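Local coordinates for transcriptional regulatory protein (Chlamydia trachomatis, PDB 3Q7R) that probably acts as a global activator of transcription and binds a repeated sequence element in its own promoter, at residues A[25-30]-A[103-108]; A[51-56]-A[114-119]; A[89-92]-A[97-100]. All blocks are in the same frame, centred on the assembly; numbering follows the deposited sequence. Where two conformers were deposited one is given.

Contact 1 of 3, residues A[25-30]-A[103-108]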
ATOM      1  N   PHE A  25      -7.424 -15.407  -7.663  1.00 16.12           N
ATOM      2  CA  PHE A  25      -8.785 -14.950  -7.511  1.00 17.23           C
ATOM      3  C   PHE A  25      -9.654 -15.906  -6.694  1.00 17.66           C
ATOM      4  O   PHE A  25     -10.280 -15.481  -5.688  1.00 18.11           O
ATOM      5  CB  PHE A  25      -9.442 -14.757  -8.872  1.00 19.45           C
ATOM      6  CG  PHE A  25     -10.908 -14.415  -8.780  1.00 16.18           C
ATOM      7  CD1 PHE A  25     -11.332 -13.211  -8.201  1.00 19.48           C
ATOM      8  CD2 PHE A  25     -11.871 -15.315  -9.253  1.00 18.48           C
ATOM      9  CE1 PHE A  25     -12.689 -12.906  -8.145  1.00 18.23           C
ATOM     10  CE2 PHE A  25     -13.219 -15.018  -9.183  1.00 23.27           C
ATOM     11  CZ  PHE A  25     -13.640 -13.804  -8.618  1.00 21.20           C
ATOM     12  N   PHE A  26      -9.732 -17.166  -7.135  1.00 17.31           N
ATOM     13  CA  PHE A  26     -10.646 -18.116  -6.481  1.00 18.34           C
ATOM     14  C   PHE A  26     -10.182 -18.354  -5.026  1.00 20.74           C
ATOM     15  O   PHE A  26     -11.013 -18.396  -4.118  1.00 23.29           O
ATOM     16  CB  PHE A  26     -10.746 -19.419  -7.293  1.00 18.78           C
ATOM     17  CG  PHE A  26     -11.538 -19.272  -8.560  1.00 17.78           C
ATOM     18  CD1 PHE A  26     -12.849 -18.801  -8.513  1.00 22.76           C
ATOM     19  CD2 PHE A  26     -10.970 -19.560  -9.787  1.00 24.45           C
ATOM     20  CE1 PHE A  26     -13.585 -18.631  -9.678  1.00 26.11           C
ATOM     21  CE2 PHE A  26     -11.711 -19.397 -10.965  1.00 27.89           C
ATOM     22  CZ  PHE A  26     -12.999 -18.929 -10.902  1.00 25.99           C
ATOM     23  N   GLN A  27      -8.868 -18.430  -4.801  1.00 21.34           N
ATOM     24  CA  GLN A  27      -8.360 -18.705  -3.464  1.00 20.36           C
ATOM     25  C   GLN A  27      -8.544 -17.517  -2.530  1.00 29.53           C
ATOM     26  O   GLN A  27      -8.837 -17.707  -1.337  1.00 27.98           O
ATOM     27  CB  GLN A  27      -6.900 -19.136  -3.515  1.00 22.90           C
ATOM     28  CG  GLN A  27      -6.811 -20.507  -4.183  1.00 26.32           C
ATOM     29  CD  GLN A  27      -5.411 -21.013  -4.293  1.00 34.91           C
ATOM     30  OE1 GLN A  27      -4.578 -20.738  -3.438  1.00 32.99           O
ATOM     31  NE2 GLN A  27      -5.137 -21.771  -5.349  1.00 37.21           N
ATOM     32  N   THR A  28      -8.385 -16.297  -3.062  1.00 20.52           N
ATOM     33  CA  THR A  28      -8.596 -15.123  -2.244  1.00 19.87           C
ATOM     34  C   THR A  28     -10.072 -14.976  -1.918  1.00 23.07           C
ATOM     35  O   THR A  28     -10.431 -14.669  -0.801  1.00 22.96           O
ATOM     36  CB  THR A  28      -8.072 -13.860  -2.947  1.00 17.74           C
ATOM     37  OG1 THR A  28      -6.665 -13.994  -3.161  1.00 18.09           O
ATOM     38  CG2 THR A  28      -8.313 -12.638  -2.046  1.00 21.29           C
ATOM     39  N   LYS A  29     -10.930 -15.188  -2.900  1.00 22.59           N
ATOM     40  CA  LYS A  29     -12.367 -15.007  -2.697  1.00 24.02           C
ATOM     41  C   LYS A  29     -12.863 -15.924  -1.563  1.00 27.12           C
ATOM     42  O   LYS A  29     -13.657 -15.494  -0.695  1.00 30.46           O
ATOM     43  CB  LYS A  29     -13.066 -15.250  -4.030  1.00 24.18           C
ATOM     44  CG  LYS A  29     -14.561 -15.289  -4.048  1.00 31.19           C
ATOM     45  CD  LYS A  29     -14.960 -15.539  -5.516  1.00 38.24           C
ATOM     46  CE  LYS A  29     -16.415 -15.221  -5.755  1.00 51.50           C
ATOM     47  NZ  LYS A  29     -17.269 -16.277  -5.209  1.00 55.46           N
ATOM     48  N   GLU A  30     -12.384 -17.172  -1.517  1.00 25.15           N
ATOM     49  CA  GLU A  30     -12.825 -18.099  -0.482  1.00 33.52           C
ATOM     50  C   GLU A  30     -12.354 -17.722   0.922  1.00 28.63           C
ATOM     51  O   GLU A  30     -12.909 -18.199   1.902  1.00 34.37           O
ATOM     52  CB  GLU A  30     -12.437 -19.534  -0.838  1.00 30.81           C
ATOM     53  CG  GLU A  30     -10.970 -19.823  -1.058  1.00 49.27           C
ATOM     54  CD  GLU A  30     -10.746 -21.229  -1.611  1.00 62.64           C
ATOM     55  OE1 GLU A  30     -11.734 -21.822  -2.107  1.00 67.20           O
ATOM     56  OE2 GLU A  30      -9.599 -21.739  -1.554  1.00 64.43           O
ATOM     57  N   ILE A 103       2.718 -12.540  -3.860  1.00 18.43           N
ATOM     58  CA  ILE A 103       1.405 -12.140  -3.339  1.00 22.13           C
ATOM     59  C   ILE A 103       0.583 -13.416  -3.282  1.00 28.55           C
ATOM     60  O   ILE A 103       0.193 -13.960  -4.321  1.00 28.10           O
ATOM     61  CB  ILE A 103       0.664 -11.178  -4.240  1.00 23.47           C
ATOM     62  CG1 ILE A 103       1.336  -9.799  -4.239  1.00 25.37           C
ATOM     63  CG2 ILE A 103      -0.760 -10.951  -3.711  1.00 27.53           C
ATOM     64  CD1 ILE A 103       0.943  -8.939  -5.444  1.00 23.80           C
ATOM     65  N   THR A 104       0.325 -13.881  -2.065  1.00 22.80           N
ATOM     66  CA  THR A 104      -0.441 -15.104  -1.817  1.00 24.10           C
ATOM     67  C   THR A 104      -1.884 -14.724  -1.511  1.00 21.44           C
ATOM     68  O   THR A 104      -2.178 -13.544  -1.260  1.00 21.08           O
ATOM     69  CB  THR A 104       0.089 -15.842  -0.589  1.00 27.33           C
ATOM     70  OG1 THR A 104      -0.068 -15.012   0.578  1.00 25.60           O
ATOM     71  CG2 THR A 104       1.578 -16.268  -0.764  1.00 30.29           C
ATOM     72  N   PRO A 105      -2.806 -15.701  -1.598  1.00 24.50           N
ATOM     73  CA  PRO A 105      -4.182 -15.360  -1.225  1.00 20.96           C
ATOM     74  C   PRO A 105      -4.323 -14.801   0.185  1.00 20.05           C
ATOM     75  O   PRO A 105      -5.159 -13.907   0.363  1.00 22.04           O
ATOM     76  CB  PRO A 105      -4.930 -16.689  -1.366  1.00 19.91           C
ATOM     77  CG  PRO A 105      -4.164 -17.406  -2.463  1.00 23.81           C
ATOM     78  CD  PRO A 105      -2.704 -17.032  -2.226  1.00 25.27           C
ATOM     79  N   ARG A 106      -3.566 -15.296   1.167  1.00 20.31           N
ATOM     80  CA  ARG A 106      -3.670 -14.743   2.517  1.00 22.75           C
ATOM     81  C   ARG A 106      -3.245 -13.253   2.538  1.00 22.93           C
ATOM     82  O   ARG A 106      -3.851 -12.449   3.213  1.00 23.55           O
ATOM     83  CB  ARG A 106      -2.818 -15.577   3.502  1.00 24.28           C
ATOM     84  CG  ARG A 106      -3.470 -16.901   3.849  1.00 32.69           C
ATOM     85  CD  ARG A 106      -2.539 -17.769   4.688  1.00 44.60           C
ATOM     86  NE  ARG A 106      -2.398 -17.219   6.035  1.00 47.89           N
ATOM     87  CZ  ARG A 106      -1.263 -17.202   6.726  1.00 53.40           C
ATOM     88  NH1 ARG A 106      -0.159 -17.712   6.206  1.00 47.05           N
ATOM     89  NH2 ARG A 106      -1.242 -16.673   7.933  1.00 49.48           N
ATOM     90  N   ILE A 107      -2.212 -12.895   1.795  1.00 20.39           N
ATOM     91  CA  ILE A 107      -1.789 -11.489   1.764  1.00 18.16           C
ATOM     92  C   ILE A 107      -2.832 -10.656   1.076  1.00 18.07           C
ATOM     93  O   ILE A 107      -3.152  -9.571   1.546  1.00 21.04           O
ATOM     94  CB  ILE A 107      -0.472 -11.376   1.064  1.00 18.77           C
ATOM     95  CG1 ILE A 107       0.595 -12.011   1.966  1.00 23.14           C
ATOM     96  CG2 ILE A 107      -0.141  -9.898   0.723  1.00 19.43           C
ATOM     97  CD1 ILE A 107       1.965 -12.093   1.347  1.00 28.19           C
ATOM     98  N   LEU A 108      -3.317 -11.114  -0.080  1.00 17.37           N
ATOM     99  CA  LEU A 108      -4.254 -10.268  -0.817  1.00 17.46           C
ATOM    100  C   LEU A 108      -5.553 -10.085  -0.004  1.00 16.42           C
ATOM    101  O   LEU A 108      -6.123  -8.974   0.044  1.00 18.02           O
ATOM    102  CB  LEU A 108      -4.531 -10.862  -2.205  1.00 17.04           C
ATOM    103  CG  LEU A 108      -5.500 -10.040  -3.038  1.00 17.10           C
ATOM    104  CD1 LEU A 108      -4.980  -8.570  -3.308  1.00 17.80           C
ATOM    105  CD2 LEU A 108      -5.768 -10.717  -4.375  1.00 21.47           C
TER

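Contact 2 of 3, residues A[51-56]-A[114-119]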
ATOM      1  N   ALA A  51     -18.183  -1.073  -7.883  1.00 17.02           N
ATOM      2  CA  ALA A  51     -16.860  -1.399  -7.348  1.00 16.77           C
ATOM      3  C   ALA A  51     -16.400  -0.341  -6.350  1.00 18.12           C
ATOM      4  O   ALA A  51     -16.321   0.849  -6.652  1.00 22.60           O
ATOM      5  CB  ALA A  51     -15.865  -1.498  -8.482  1.00 17.25           C
ATOM      6  N   ASP A  52     -16.121  -0.798  -5.150  1.00 15.42           N
ATOM      7  CA  ASP A  52     -15.453   0.027  -4.136  1.00 18.30           C
ATOM      8  C   ASP A  52     -13.944   0.020  -4.350  1.00 21.97           C
ATOM      9  O   ASP A  52     -13.266   1.052  -4.145  1.00 21.44           O
ATOM     10  CB  ASP A  52     -15.772  -0.505  -2.749  1.00 21.42           C
ATOM     11  CG  ASP A  52     -17.269  -0.407  -2.455  1.00 23.46           C
ATOM     12  OD1 ASP A  52     -17.736   0.740  -2.367  1.00 27.64           O
ATOM     13  OD2 ASP A  52     -17.935  -1.441  -2.373  1.00 23.42           O
ATOM     14  N   LEU A  53     -13.403  -1.127  -4.749  1.00 14.73           N
ATOM     15  CA  LEU A  53     -11.944  -1.223  -4.925  1.00 16.21           C
ATOM     16  C   LEU A  53     -11.704  -2.034  -6.194  1.00 13.62           C
ATOM     17  O   LEU A  53     -12.333  -3.065  -6.394  1.00 15.69           O
ATOM     18  CB  LEU A  53     -11.311  -1.937  -3.752  1.00 15.51           C
ATOM     19  CG  LEU A  53      -9.837  -2.303  -3.907  1.00 15.46           C
ATOM     20  CD1 LEU A  53      -8.985  -1.042  -3.965  1.00 15.97           C
ATOM     21  CD2 LEU A  53      -9.445  -3.208  -2.699  1.00 17.03           C
ATOM     22  N   VAL A  54     -10.817  -1.565  -7.055  1.00 12.18           N
ATOM     23  CA  VAL A  54     -10.324  -2.388  -8.169  1.00 13.55           C
ATOM     24  C   VAL A  54      -8.886  -2.764  -7.874  1.00 13.07           C
ATOM     25  O   VAL A  54      -8.078  -1.887  -7.585  1.00 14.23           O
ATOM     26  CB  VAL A  54     -10.360  -1.613  -9.506  1.00 13.06           C
ATOM     27  CG1 VAL A  54      -9.814  -2.506 -10.641  1.00 14.52           C
ATOM     28  CG2 VAL A  54     -11.835  -1.202  -9.771  1.00 15.11           C
ATOM     29  N   VAL A  55      -8.572  -4.061  -7.908  1.00 12.50           N
ATOM     30  CA  VAL A  55      -7.189  -4.535  -7.635  1.00 12.46           C
ATOM     31  C   VAL A  55      -6.682  -4.900  -9.011  1.00 11.39           C
ATOM     32  O   VAL A  55      -7.264  -5.758  -9.658  1.00 12.83           O
ATOM     33  CB  VAL A  55      -7.213  -5.759  -6.727  1.00 11.48           C
ATOM     34  CG1 VAL A  55      -5.780  -6.264  -6.537  1.00 11.58           C
ATOM     35  CG2 VAL A  55      -7.777  -5.382  -5.355  1.00 16.67           C
ATOM     36  N   CYS A  56      -5.664  -4.177  -9.524  1.00 10.93           N
ATOM     37  CA  CYS A  56      -5.286  -4.387 -10.930  1.00 11.33           C
ATOM     38  C   CYS A  56      -3.843  -4.818 -11.085  1.00 11.72           C
ATOM     39  O   CYS A  56      -2.970  -4.174 -10.524  1.00 11.74           O
ATOM     40  CB  CYS A  56      -5.443  -3.040 -11.659  1.00 13.00           C
ATOM     41  SG  CYS A  56      -5.270  -3.165 -13.465  1.00 12.73           S
ATOM     42  N   LEU A 114      -7.687  -4.461   4.745  1.00 20.28           N
ATOM     43  CA  LEU A 114      -7.100  -3.259   5.345  1.00 21.71           C
ATOM     44  C   LEU A 114      -7.459  -2.038   4.502  1.00 20.58           C
ATOM     45  O   LEU A 114      -7.841  -1.000   5.046  1.00 22.96           O
ATOM     46  CB  LEU A 114      -5.581  -3.374   5.459  1.00 21.20           C
ATOM     47  CG  LEU A 114      -4.858  -2.123   5.980  1.00 23.69           C
ATOM     48  CD1 LEU A 114      -5.364  -1.699   7.370  1.00 23.61           C
ATOM     49  CD2 LEU A 114      -3.357  -2.389   6.061  1.00 26.96           C
ATOM     50  N   PHE A 115      -7.313  -2.149   3.183  1.00 19.13           N
ATOM     51  CA  PHE A 115      -7.546  -0.999   2.321  1.00 16.52           C
ATOM     52  C   PHE A 115      -8.967  -0.483   2.478  1.00 25.53           C
ATOM     53  O   PHE A 115      -9.205   0.725   2.633  1.00 24.69           O
ATOM     54  CB  PHE A 115      -7.279  -1.404   0.862  1.00 16.73           C
ATOM     55  CG  PHE A 115      -7.139  -0.228  -0.071  1.00 19.25           C
ATOM     56  CD1 PHE A 115      -5.921   0.039  -0.660  1.00 25.00           C
ATOM     57  CD2 PHE A 115      -8.211   0.605  -0.336  1.00 20.44           C
ATOM     58  CE1 PHE A 115      -5.768   1.143  -1.524  1.00 29.27           C
ATOM     59  CE2 PHE A 115      -8.053   1.711  -1.176  1.00 21.02           C
ATOM     60  CZ  PHE A 115      -6.846   1.981  -1.755  1.00 24.69           C
ATOM     61  N   LEU A 116      -9.927  -1.405   2.429  1.00 19.45           N
ATOM     62  CA  LEU A 116     -11.335  -1.011   2.522  1.00 23.92           C
ATOM     63  C   LEU A 116     -11.726  -0.547   3.916  1.00 29.75           C
ATOM     64  O   LEU A 116     -12.689   0.198   4.052  1.00 28.19           O
ATOM     65  CB  LEU A 116     -12.244  -2.156   2.037  1.00 26.61           C
ATOM     66  CG  LEU A 116     -12.218  -2.330   0.516  1.00 31.42           C
ATOM     67  CD1 LEU A 116     -12.943  -3.588   0.092  1.00 33.12           C
ATOM     68  CD2 LEU A 116     -12.792  -1.082  -0.142  1.00 30.77           C
ATOM     69  N   SER A 117     -10.992  -0.953   4.957  1.00 24.83           N
ATOM     70  CA  SER A 117     -11.328  -0.497   6.310  0.59 28.59           C
ATOM     71  C   SER A 117     -10.815   0.929   6.527  1.00 32.68           C
ATOM     72  O   SER A 117     -11.447   1.723   7.218  1.00 42.65           O
ATOM     73  CB  SER A 117     -10.778  -1.454   7.378  0.59 31.26           C
ATOM     74  OG  SER A 117      -9.373  -1.379   7.481  0.59 37.11           O
ATOM     75  N   GLN A 118      -9.693   1.260   5.899  1.00 28.13           N
ATOM     76  CA  GLN A 118      -9.078   2.575   6.028  1.00 31.52           C
ATOM     77  C   GLN A 118      -9.733   3.649   5.145  1.00 39.00           C
ATOM     78  O   GLN A 118      -9.735   4.823   5.508  1.00 50.24           O
ATOM     79  CB  GLN A 118      -7.608   2.483   5.629  1.00 32.70           C
ATOM     80  CG  GLN A 118      -6.670   1.841   6.641  1.00 40.17           C
ATOM     81  CD  GLN A 118      -5.242   1.904   6.134  1.00 47.54           C
ATOM     82  OE1 GLN A 118      -5.020   2.228   4.957  1.00 40.00           O
ATOM     83  NE2 GLN A 118      -4.268   1.629   7.007  1.00 44.06           N
ATOM     84  N   HIS A 119     -10.282   3.262   3.992  1.00 35.28           N
ATOM     85  CA  HIS A 119     -10.704   4.250   2.984  1.00 40.94           C
ATOM     86  C   HIS A 119     -12.219   4.373   2.821  1.00 51.87           C
ATOM     87  O   HIS A 119     -12.939   3.377   2.782  1.00 58.23           O
ATOM     88  CB  HIS A 119     -10.065   3.940   1.631  1.00 39.08           C
ATOM     89  CG  HIS A 119      -8.568   4.006   1.628  1.00 36.40           C
ATOM     90  ND1 HIS A 119      -7.873   5.190   1.468  1.00 43.06           N
ATOM     91  CD2 HIS A 119      -7.635   3.033   1.739  1.00 41.45           C
ATOM     92  CE1 HIS A 119      -6.575   4.936   1.489  1.00 49.91           C
ATOM     93  NE2 HIS A 119      -6.400   3.640   1.652  1.00 51.58           N
TER

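Contact 3 of 3, residues A[89-92]-A[97-100]. With EDO (1,2-ethanediol), chain C.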
ATOM      1  N   VAL A  89       8.074   4.673  -7.995  1.00 12.31           N
ATOM      2  CA  VAL A  89       7.825   6.122  -7.815  1.00 14.98           C
ATOM      3  C   VAL A  89       6.690   6.600  -8.731  1.00 13.52           C
ATOM      4  O   VAL A  89       5.785   7.372  -8.290  1.00 14.13           O
ATOM      5  CB  VAL A  89       9.116   6.933  -8.123  1.00 17.73           C
ATOM      6  CG1 VAL A  89       8.792   8.437  -8.244  1.00 15.65           C
ATOM      7  CG2 VAL A  89      10.198   6.660  -7.044  1.00 16.41           C
ATOM      8  N   ASP A  90       6.689   6.144  -9.982  1.00 13.72           N
ATOM      9  CA  ASP A  90       5.626   6.553 -10.929  1.00 12.84           C
ATOM     10  C   ASP A  90       4.216   6.134 -10.448  1.00 12.94           C
ATOM     11  O   ASP A  90       3.269   6.956 -10.494  1.00 13.30           O
ATOM     12  CB  ASP A  90       5.923   5.972 -12.327  1.00 11.68           C
ATOM     13  CG  ASP A  90       4.852   6.303 -13.340  1.00 12.19           C
ATOM     14  OD1 ASP A  90       4.766   7.477 -13.743  1.00 18.39           O
ATOM     15  OD2 ASP A  90       4.126   5.369 -13.731  1.00 16.77           O
ATOM     16  N   LEU A  91       4.113   4.907  -9.895  1.00 12.38           N
ATOM     17  CA  LEU A  91       2.807   4.452  -9.372  1.00 12.33           C
ATOM     18  C   LEU A  91       2.355   5.343  -8.234  1.00 10.70           C
ATOM     19  O   LEU A  91       1.197   5.820  -8.214  1.00 12.49           O
ATOM     20  CB  LEU A  91       2.845   3.013  -8.845  1.00 12.69           C
ATOM     21  CG  LEU A  91       2.781   1.954  -9.955  1.00 14.64           C
ATOM     22  CD1 LEU A  91       3.093   0.577  -9.330  1.00 14.95           C
ATOM     23  CD2 LEU A  91       1.392   1.919 -10.699  1.00 12.72           C
ATOM     24  N   LEU A  92       3.260   5.604  -7.302  1.00 11.31           N
ATOM     25  CA  LEU A  92       2.878   6.367  -6.113  1.00 11.93           C
ATOM     26  C   LEU A  92       2.480   7.805  -6.517  1.00 13.30           C
ATOM     27  O   LEU A  92       1.505   8.383  -6.007  1.00 12.62           O
ATOM     28  CB  LEU A  92       4.033   6.395  -5.131  1.00 12.74           C
ATOM     29  CG  LEU A  92       4.377   5.001  -4.543  1.00 11.67           C
ATOM     30  CD1 LEU A  92       5.793   5.069  -3.883  1.00 16.15           C
ATOM     31  CD2 LEU A  92       3.310   4.521  -3.504  1.00 13.77           C
ATOM     32  N   TRP A  97      -1.272   2.983  -4.594  1.00 12.82           N
ATOM     33  CA  TRP A  97      -0.539   2.120  -3.705  1.00 13.64           C
ATOM     34  C   TRP A  97      -0.402   0.730  -4.370  1.00 12.81           C
ATOM     35  O   TRP A  97      -1.150   0.406  -5.310  1.00 11.96           O
ATOM     36  CB  TRP A  97      -1.269   2.028  -2.324  1.00 17.26           C
ATOM     37  CG  TRP A  97      -0.541   1.216  -1.282  1.00 19.71           C
ATOM     38  CD1 TRP A  97      -1.024   0.134  -0.579  1.00 23.11           C
ATOM     39  CD2 TRP A  97       0.791   1.417  -0.813  1.00 19.34           C
ATOM     40  NE1 TRP A  97      -0.056  -0.358   0.292  1.00 27.37           N
ATOM     41  CE2 TRP A  97       1.062   0.410   0.182  1.00 24.11           C
ATOM     42  CE3 TRP A  97       1.780   2.336  -1.126  1.00 19.47           C
ATOM     43  CZ2 TRP A  97       2.285   0.299   0.827  1.00 32.10           C
ATOM     44  CZ3 TRP A  97       3.033   2.227  -0.450  1.00 26.70           C
ATOM     45  CH2 TRP A  97       3.257   1.204   0.504  1.00 30.00           C
ATOM     46  N   TYR A  98       0.529  -0.094  -3.877  1.00 13.40           N
ATOM     47  CA  TYR A  98       0.808  -1.357  -4.590  1.00 13.22           C
ATOM     48  C   TYR A  98       1.368  -2.399  -3.638  1.00 16.14           C
ATOM     49  O   TYR A  98       1.824  -2.049  -2.533  1.00 16.54           O
ATOM     50  CB  TYR A  98       1.840  -1.179  -5.763  1.00 13.26           C
ATOM     51  CG  TYR A  98       3.149  -0.570  -5.308  1.00 14.42           C
ATOM     52  CD1 TYR A  98       4.129  -1.341  -4.741  1.00 15.24           C
ATOM     53  CD2 TYR A  98       3.366   0.810  -5.445  1.00 14.53           C
ATOM     54  CE1 TYR A  98       5.343  -0.759  -4.317  1.00 16.70           C
ATOM     55  CE2 TYR A  98       4.546   1.407  -5.021  1.00 19.32           C
ATOM     56  CZ  TYR A  98       5.499   0.631  -4.433  1.00 16.98           C
ATOM     57  OH  TYR A  98       6.706   1.197  -3.980  1.00 19.19           O
ATOM     58  N   LEU A  99       1.250  -3.658  -4.042  1.00 13.17           N
ATOM     59  CA  LEU A  99       1.949  -4.788  -3.407  1.00 16.58           C
ATOM     60  C   LEU A  99       2.874  -5.339  -4.471  1.00 15.48           C
ATOM     61  O   LEU A  99       2.480  -5.391  -5.661  1.00 15.11           O
ATOM     62  CB  LEU A  99       0.975  -5.923  -3.040  1.00 16.38           C
ATOM     63  CG  LEU A  99      -0.087  -5.551  -2.005  1.00 19.94           C
ATOM     64  CD1 LEU A  99      -1.125  -6.665  -1.839  1.00 23.81           C
ATOM     65  CD2 LEU A  99       0.654  -5.305  -0.693  1.00 24.10           C
ATOM     66  N   ILE A 100       4.055  -5.835  -4.072  1.00 15.63           N
ATOM     67  CA  ILE A 100       4.987  -6.468  -4.995  1.00 16.25           C
ATOM     68  C   ILE A 100       5.020  -7.947  -4.650  1.00 16.97           C
ATOM     69  O   ILE A 100       5.024  -8.313  -3.447  1.00 18.07           O
ATOM     70  CB  ILE A 100       6.385  -5.858  -4.920  1.00 15.88           C
ATOM     71  CG1 ILE A 100       6.289  -4.356  -5.268  1.00 14.65           C
ATOM     72  CG2 ILE A 100       7.354  -6.645  -5.853  1.00 16.98           C
ATOM     73  CD1 ILE A 100       7.677  -3.631  -5.408  1.00 18.82           C
TER
HETATM   74  C1  EDO C 114       6.160  -3.374  -1.369  1.00 32.92           C
HETATM   75  O1  EDO C 114       7.578  -3.224  -1.431  1.00 31.95           O
HETATM   76  C2  EDO C 114       5.909  -4.835  -1.002  1.00 32.31           C
HETATM   77  O2  EDO C 114       4.569  -5.174  -1.312  1.00 23.82           O

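Contact 1 of 3, residues A[25-30]-A[103-108]
With OG1 beside the backbone N and CG2 anti to it (chi1 -61°), Thr28 sends both branches from helix 22-31 to helix 105-118, while Leu108, its CG anti to the backbone N (chi1 180°), brings CD2 against both branches. The two side chains cross at about a right angle. Thr28 OG1 lies 3.6 Å from Leu108 CD2, and the methyl Thr28 CG2 sits 3.9 Å from the same Leu108 CD2. The hydroxyl also rests against the first turn of the other helix, with Thr28 OG1 3.4 Å from Pro105 CA; these are van der Waals contacts, since Thr28 OG1 has its hydrogen bond within its own helix, to Leu24 O. That bond gives the buried hydroxyl its polar partner. Both helices cover the same face of the five-stranded parallel sheet of the CheY-like receiver fold, the first and last helices of the domain packing side by side, and Thr28 and Pro105 mark their nearest approach, 4.5 Å from CA to CA. On the more exposed side, Gln27 CB packs on the proline ring, 3.4 Å from Pro105 CG, and the side chain runs on past it to bring Gln27 OE1 to 3.5 Å from that same Pro105 CG. Pro105 begins helix 105-118 directly after Thr104, the N-cap, whose OG1 accepts from Ile107 N at 3.2 Å with a nearly straight N-H...O angle of 160°. Thr104 OG1 is also hydrogen-bonded to Glu85 of the second subunit, and Arg106, on the helix side turned from Thr28, forms a salt bridge with Glu86 of that subunit.

Contact 2 of 3, residues A[51-56]-A[114-119]
Leu53 and Leu116, with Phe115 behind them, join the central strand of the receiver sheet to the last turns of the C-terminal helix, which packs over one face of this CheY-like alpha/beta fold. Leu53 has the most surface buried by the contact. It points from strand 51-57 at the helix and divides its work between two partners: its CB meets Leu116, and its methyl CD1 meets Phe115. Leu53 CB lies 4.0 Å from Leu116 CD2, and Asp52 CB approaches that methyl equally closely, so Leu116 CD2 bridges two successive residues, Asp52 at the corner of the chain and Leu53. In Leu116, CG lies beside the backbone N and CD1 continues the chain, so that the other branch, CD2, turns to the strand although the CB leaves the helix at a slant to it. The carboxylate of Asp52 is occupied apart from this packing, OD2 accepting from His14 N, and Leu116 itself also touches Val15 of strand 13-18. Separation of the backbones is wide, 7.5 Å between Leu53 CA and Leu116 CA, and the contact is made by side chains. On the far side of the aromatic ring from Leu53, the imidazole of His119 comes over the rim of Phe115, His119 CD2 standing 3.1 Å above the Phe115 plane; His119 in turn meets the ring of Phe75. Phe115 also meets Trp97 of the second subunit edge-to-face, so the same ring serves the core and the dimer interface. Its chi1 of -165° carries the ring toward the strand, and chi2 of 113° turns one face to Leu53, whose CD1 makes a CH-pi contact, 4.1 Å from the centroid of the Phe115 ring and only 15° off its normal.

Contact 3 of 3, residues A[89-92]-A[97-100]
Tyr98 holds its ring in the least common of the staggered positions, CG wedged between the backbone N and the carbonyl carbon (chi1 56°), and so stands the aromatic group up against two successive leucines of helix 85-93. Leu92 comes at its edge, near the ring plane: Leu92 CG is 3.6 Å from Tyr98 CE2, the two side chains crossing at about a right angle. Leu91 approaches the inner part of the same ring obliquely, with Leu91 CD1 3.9 Å from Tyr98 CD2. Both leucines thus meet the ring on its CD2-CE2 side, Leu92 toward the phenol end and Leu91 toward CB. Leu92 is shared as well. Its CD2 reaches the edge of the indole, 3.6 Å from Trp97 CE3, and the two side chains run alongside each other, pointing the same way. Trp97 starts away from the helix, CG anti to the backbone N, so it is the far benzene ring that meets the leucine. Beyond it lies the second subunit, whose Trp97 meets this indole edge-to-face and whose Leu114 packs on Leu92. At the other end of the strand, Ile100 N donates to O2 of a 1,2-ethanediol at 2.9 Å, nearly straight at 164°; this molecule, probably from the crystallisation liquor, also takes a bond from Ile100 N of the second subunit. Leu91 and Tyr98 both touch Leu80, tying helix 85-93 to strands 75-80 and 97-100 in a beta-alpha-beta crossover of the receiver fold.

Contacts 1 and 2 both use helix 105-118, its first turn and its last turns, and their centres lie 14 Å apart. They meet directly where Leu108 CD1 packs 4.0 Å from Val55 CG1 of the central strand. Contact 3 lies at strand 97-100, an outermost strand of the sheet, about 20 Å from contact 1 and 15 Å from contact 2 between centres. It touches contact 1 through Ile107 CG2 and Leu99 CD1, 4.2 Å apart, but stays about 5 Å from contact 2 at the nearest atoms. All three reach the second subunit, and contact 2 of one chain meets contact 3 of the other across the dimer.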